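Local atomic coordinates of glycerophosphodiester phosphodiesterase (Thermotoga maritima, PDB entry 1O1Z), a protein that belongs to the glycerophosphodiester phosphodiesterase family and folds as a TIM barrel, with a sodium ion bound in the crystal. Residues Ile201-Tyr212 against Ile219-Phe230. Sequence-based numbering, arbitrary orientation. Where two conformers were deposited one is given.
Sequences IFVWTLNDPEIY and IDGVITDEVELF
A cis peptide bond between Trp-204 and Thr-205 ends one barrel strand just where Thr-205 and Asn-207 meet the loop after its parallel neighbour. Strand 200-204, helix 209-215 and strand 221-224 form a beta-alpha-beta unit of the TIM barrel, and strand 221-224 closes the ring by pairing with strand 14-18. Val-203 makes two bonds to the same neighbouring strand, its N to Gly-221 O and its O to Ile-223 N. Past the cis bond, Leu-206 N still reaches Ile-223 O at 3.0 Å.

Asn-207 ties the two loops together. Its amide oxygen OD1 accepts from Asp-225 N at 2.9 Å, in the carbonyl plane. Its ND2 gives a nearly straight bond (166°) to Asp-225 OD2, which it meets from above the carboxylate plane. The two bonds fix the rotation of the amide. Asp-225 OD1 turns to His-18 on strand 14-18. Thr-224 OG1 lies near both Leu-206 O and Asn-207 OD1. It stands anti to the backbone N of Thr-224, on the side of the carbonyl carbon, where it can also accept from Glu-226 N in an ST turn.

At the other end of the strand pair, Asp-220 OD1 takes the N-H of Ile-201 on its anti lone pair, at 172°. The same oxygen forms a salt bridge with Arg-195.

On the helix side of the sheet, Val-203 CG1 packs on Ile-219 CG2 at 3.5 Å. Leu-206 CB touches Val-222 CG2. Phe-230 turns an edge to one face of Tyr-212, with the ring planes at 53° and Phe-230 CD2 over the ring centre. Thr-224 OG1 lies over one face of Phe-230, toward the rim. A water joins the two helices, 2.6 Å from Tyr-212 OH and donating to Phe-230 O at 2.7 Å.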
loop_
_atom_site.group_PDB
_atom_site.type_symbol
_atom_site.label_atom_id
_atom_site.label_comp_id
_atom_site.label_asym_id
_atom_site.label_seq_id
_atom_site.Cartn_x
_atom_site.Cartn_y
_atom_site.Cartn_z
ATOM N N ILE A 201 -2.264 -5.729 -11.491
ATOM C CA ILE A 201 -2.094 -6.708 -10.426
ATOM C C ILE A 201 -0.808 -6.436 -9.657
ATOM O O ILE A 201 0.267 -6.464 -10.239
ATOM C CB ILE A 201 -2.014 -8.141 -11.039
ATOM C CG1 ILE A 201 -3.215 -8.438 -11.976
ATOM C CG2 ILE A 201 -1.837 -9.160 -9.923
ATOM C CD1 ILE A 201 -4.569 -8.344 -11.336
ATOM N N PHE A 202 -0.930 -6.173 -8.360
ATOM C CA PHE A 202 0.208 -6.018 -7.458
ATOM C C PHE A 202 0.222 -7.228 -6.537
ATOM O O PHE A 202 -0.835 -7.745 -6.133
ATOM C CB PHE A 202 0.088 -4.771 -6.571
ATOM C CG PHE A 202 0.401 -3.479 -7.256
ATOM C CD1 PHE A 202 -0.572 -2.799 -7.947
ATOM C CD2 PHE A 202 1.687 -2.911 -7.154
ATOM C CE1 PHE A 202 -0.292 -1.599 -8.588
ATOM C CE2 PHE A 202 1.961 -1.709 -7.808
ATOM C CZ PHE A 202 0.957 -1.056 -8.505
ATOM N N VAL A 203 1.416 -7.696 -6.208
ATOM C CA VAL A 203 1.570 -8.730 -5.190
ATOM C C VAL A 203 2.289 -8.211 -3.964
ATOM O O VAL A 203 3.126 -7.351 -4.069
ATOM C CB VAL A 203 2.241 -9.999 -5.737
ATOM C CG1 VAL A 203 1.393 -10.576 -6.834
ATOM C CG2 VAL A 203 3.646 -9.741 -6.208
ATOM N N TRP A 204 1.933 -8.734 -2.791
ATOM C CA TRP A 204 2.544 -8.329 -1.526
ATOM C C TRP A 204 2.636 -9.502 -0.561
ATOM O O TRP A 204 1.963 -10.509 -0.749
ATOM C CB TRP A 204 1.700 -7.237 -0.864
ATOM C CG TRP A 204 0.272 -7.697 -0.562
ATOM C CD1 TRP A 204 -0.775 -7.663 -1.418
ATOM C CD2 TRP A 204 -0.225 -8.306 0.649
ATOM N NE1 TRP A 204 -1.896 -8.192 -0.825
ATOM C CE2 TRP A 204 -1.595 -8.583 0.449
ATOM C CE3 TRP A 204 0.343 -8.626 1.883
ATOM C CZ2 TRP A 204 -2.403 -9.172 1.423
ATOM C CZ3 TRP A 204 -0.459 -9.215 2.858
ATOM C CH2 TRP A 204 -1.821 -9.481 2.617
ATOM N N THR A 205 3.466 -9.420 0.480
ATOM C CA THR A 205 4.634 -8.567 0.570
ATOM C C THR A 205 5.778 -9.507 0.246
ATOM O O THR A 205 6.103 -10.420 1.016
ATOM C CB THR A 205 4.797 -8.045 1.999
ATOM O OG1 THR A 205 3.776 -7.076 2.264
ATOM C CG2 THR A 205 6.130 -7.289 2.128
ATOM N N LEU A 206 6.353 -9.314 -0.930
ATOM C CA LEU A 206 7.204 -10.336 -1.507
ATOM C C LEU A 206 8.665 -9.949 -1.347
ATOM O O LEU A 206 9.103 -8.921 -1.867
ATOM C CB LEU A 206 6.820 -10.529 -2.974
ATOM C CG LEU A 206 7.603 -11.609 -3.706
ATOM C CD1 LEU A 206 7.540 -12.951 -2.985
ATOM C CD2 LEU A 206 7.122 -11.713 -5.115
ATOM N N ASN A 207 9.411 -10.779 -0.635
ATOM C CA ASN A 207 10.837 -10.562 -0.430
ATOM C C ASN A 207 11.706 -11.661 -1.040
ATOM O O ASN A 207 12.930 -11.582 -0.991
ATOM C CB ASN A 207 11.115 -10.410 1.062
ATOM C CG ASN A 207 10.479 -9.172 1.644
ATOM O OD1 ASN A 207 10.358 -8.157 0.975
ATOM N ND2 ASN A 207 10.068 -9.253 2.913
ATOM N N ASP A 208 11.076 -12.679 -1.608
ATOM C CA ASP A 208 11.752 -13.895 -2.073
ATOM C C ASP A 208 11.942 -13.791 -3.583
ATOM O O ASP A 208 10.983 -13.833 -4.344
ATOM C CB ASP A 208 10.865 -15.102 -1.699
ATOM C CG ASP A 208 11.456 -16.445 -2.095
ATOM O OD1 ASP A 208 12.209 -16.492 -3.075
ATOM O OD2 ASP A 208 11.198 -17.510 -1.477
ATOM N N PRO A 209 13.183 -13.641 -4.051
ATOM C CA PRO A 209 13.408 -13.469 -5.492
ATOM C C PRO A 209 13.052 -14.669 -6.360
ATOM O O PRO A 209 12.803 -14.509 -7.568
ATOM C CB PRO A 209 14.923 -13.159 -5.591
ATOM C CG PRO A 209 15.504 -13.489 -4.318
ATOM C CD PRO A 209 14.434 -13.600 -3.279
ATOM N N GLU A 210 13.062 -15.865 -5.793
ATOM C CA GLU A 210 12.707 -17.045 -6.558
ATOM C C GLU A 210 11.221 -17.079 -6.844
ATOM O O GLU A 210 10.810 -17.363 -7.963
ATOM C CB GLU A 210 13.145 -18.320 -5.866
ATOM C CG GLU A 210 12.760 -19.595 -6.600
ATOM C CD GLU A 210 13.320 -19.711 -8.019
ATOM O OE1 GLU A 210 14.277 -18.987 -8.394
ATOM O OE2 GLU A 210 12.790 -20.556 -8.771
ATOM N N ILE A 211 10.410 -16.781 -5.838
ATOM C CA ILE A 211 8.965 -16.693 -6.069
ATOM C C ILE A 211 8.670 -15.576 -7.063
ATOM O O ILE A 211 7.869 -15.738 -7.973
ATOM C CB ILE A 211 8.210 -16.486 -4.761
ATOM C CG1 ILE A 211 8.311 -17.742 -3.893
ATOM C CG2 ILE A 211 6.724 -16.148 -5.036
ATOM C CD1 ILE A 211 7.831 -17.550 -2.479
ATOM N N TYR A 212 9.369 -14.458 -6.932
ATOM C CA TYR A 212 9.197 -13.347 -7.859
ATOM C C TYR A 212 9.449 -13.786 -9.299
ATOM O O TYR A 212 8.687 -13.453 -10.201
ATOM C CB TYR A 212 10.160 -12.222 -7.471
ATOM C CG TYR A 212 10.085 -10.945 -8.288
ATOM C CD1 TYR A 212 8.890 -10.271 -8.458
ATOM C CD2 TYR A 212 11.223 -10.409 -8.879
ATOM C CE1 TYR A 212 8.827 -9.083 -9.162
ATOM C CE2 TYR A 212 11.168 -9.217 -9.597
ATOM C CZ TYR A 212 9.959 -8.558 -9.726
ATOM O OH TYR A 212 9.869 -7.372 -10.427
ATOM N N ILE A 219 2.263 -10.386 -13.188
ATOM C CA ILE A 219 2.006 -9.244 -12.340
ATOM C C ILE A 219 2.503 -7.949 -12.972
ATOM O O ILE A 219 3.419 -7.936 -13.803
ATOM C CB ILE A 219 2.660 -9.396 -10.941
ATOM C CG1 ILE A 219 4.181 -9.322 -11.007
ATOM C CG2 ILE A 219 2.197 -10.705 -10.269
ATOM C CD1 ILE A 219 4.894 -9.410 -9.668
ATOM N N ASP A 220 1.907 -6.864 -12.500
ATOM C CA ASP A 220 2.286 -5.519 -12.909
ATOM C C ASP A 220 3.143 -4.781 -11.870
ATOM O O ASP A 220 3.816 -3.809 -12.207
ATOM C CB ASP A 220 1.029 -4.719 -13.174
ATOM C CG ASP A 220 0.227 -5.302 -14.292
ATOM O OD1 ASP A 220 -0.853 -5.889 -14.022
ATOM O OD2 ASP A 220 0.684 -5.276 -15.474
ATOM N N GLY A 221 3.102 -5.233 -10.625
ATOM C CA GLY A 221 3.780 -4.576 -9.538
ATOM C C GLY A 221 4.028 -5.487 -8.364
ATOM O O GLY A 221 3.355 -6.499 -8.173
ATOM N N VAL A 222 5.010 -5.082 -7.569
ATOM C CA VAL A 222 5.405 -5.810 -6.368
ATOM C C VAL A 222 5.603 -4.837 -5.231
ATOM O O VAL A 222 6.179 -3.778 -5.416
ATOM C CB VAL A 222 6.651 -6.664 -6.631
ATOM C CG1 VAL A 222 7.845 -5.807 -7.057
ATOM C CG2 VAL A 222 6.995 -7.518 -5.392
ATOM N N ILE A 223 5.107 -5.207 -4.052
ATOM C CA ILE A 223 5.304 -4.490 -2.830
ATOM C C ILE A 223 6.272 -5.315 -2.004
ATOM O O ILE A 223 6.003 -6.475 -1.697
ATOM C CB ILE A 223 3.939 -4.275 -2.128
ATOM C CG1 ILE A 223 3.029 -3.404 -3.000
ATOM C CG2 ILE A 223 4.135 -3.725 -0.718
ATOM C CD1 ILE A 223 1.562 -3.466 -2.643
ATOM N N THR A 224 7.446 -4.757 -1.704
ATOM C CA THR A 224 8.537 -5.494 -1.099
ATOM C C THR A 224 9.255 -4.669 -0.051
ATOM O O THR A 224 9.320 -3.449 -0.168
ATOM C CB THR A 224 9.569 -5.889 -2.207
ATOM O OG1 THR A 224 10.647 -6.647 -1.632
ATOM C CG2 THR A 224 10.217 -4.674 -2.867
ATOM N N ASP A 225 9.816 -5.337 0.955
ATOM C CA ASP A 225 10.713 -4.674 1.896
ATOM C C ASP A 225 12.134 -4.485 1.324
ATOM O O ASP A 225 12.889 -3.632 1.777
ATOM C CB ASP A 225 10.821 -5.462 3.187
ATOM C CG ASP A 225 9.490 -5.757 3.827
ATOM O OD1 ASP A 225 8.614 -4.863 3.846
ATOM O OD2 ASP A 225 9.259 -6.871 4.386
ATOM N N GLU A 226 12.492 -5.323 0.358
ATOM C CA GLU A 226 13.853 -5.426 -0.180
ATOM C C GLU A 226 13.969 -4.657 -1.483
ATOM O O GLU A 226 14.095 -5.220 -2.573
ATOM C CB GLU A 226 14.218 -6.895 -0.369
ATOM C CG GLU A 226 14.349 -7.667 0.928
ATOM C CD GLU A 226 15.656 -7.396 1.681
ATOM O OE1 GLU A 226 16.540 -6.642 1.190
ATOM O OE2 GLU A 226 15.812 -7.951 2.785
ATOM N N VAL A 227 13.947 -3.328 -1.356
ATOM C CA VAL A 227 13.868 -2.478 -2.526
ATOM C C VAL A 227 15.026 -2.629 -3.505
ATOM O O VAL A 227 14.815 -2.830 -4.707
ATOM C CB VAL A 227 13.694 -0.992 -2.138
ATOM C CG1 VAL A 227 13.754 -0.113 -3.357
ATOM C CG2 VAL A 227 12.401 -0.798 -1.379
ATOM N N GLU A 228 16.274 -2.534 -3.035
ATOM C CA GLU A 228 17.404 -2.616 -3.965
ATOM C C GLU A 228 17.437 -3.953 -4.694
ATOM O O GLU A 228 17.708 -4.011 -5.878
ATOM C CB GLU A 228 18.748 -2.431 -3.253
ATOM C CG GLU A 228 19.023 -1.041 -2.712
ATOM C CD GLU A 228 20.300 -1.002 -1.872
ATOM O OE1 GLU A 228 21.364 -0.706 -2.454
ATOM O OE2 GLU A 228 20.259 -1.304 -0.646
ATOM N N LEU A 229 17.169 -5.036 -3.965
ATOM C CA LEU A 229 17.129 -6.366 -4.551
ATOM C C LEU A 229 16.164 -6.401 -5.733
ATOM O O LEU A 229 16.502 -6.815 -6.810
ATOM C CB LEU A 229 16.724 -7.377 -3.484
ATOM C CG LEU A 229 16.477 -8.823 -3.917
ATOM C CD1 LEU A 229 17.666 -9.413 -4.623
ATOM C CD2 LEU A 229 16.075 -9.635 -2.680
ATOM N N PHE A 230 14.931 -5.945 -5.520
ATOM C CA PHE A 230 13.915 -6.093 -6.530
ATOM C C PHE A 230 14.097 -5.114 -7.680
ATOM O O PHE A 230 13.829 -5.427 -8.848
ATOM C CB PHE A 230 12.520 -6.028 -5.879
ATOM C CG PHE A 230 12.101 -7.331 -5.292
ATOM C CD1 PHE A 230 12.725 -7.846 -4.179
ATOM C CD2 PHE A 230 11.091 -8.069 -5.883
ATOM C CE1 PHE A 230 12.367 -9.103 -3.660
ATOM C CE2 PHE A 230 10.720 -9.297 -5.358
ATOM C CZ PHE A 230 11.372 -9.813 -4.246
HETATM O O HOH W 1 11.986 -5.912 -10.774
#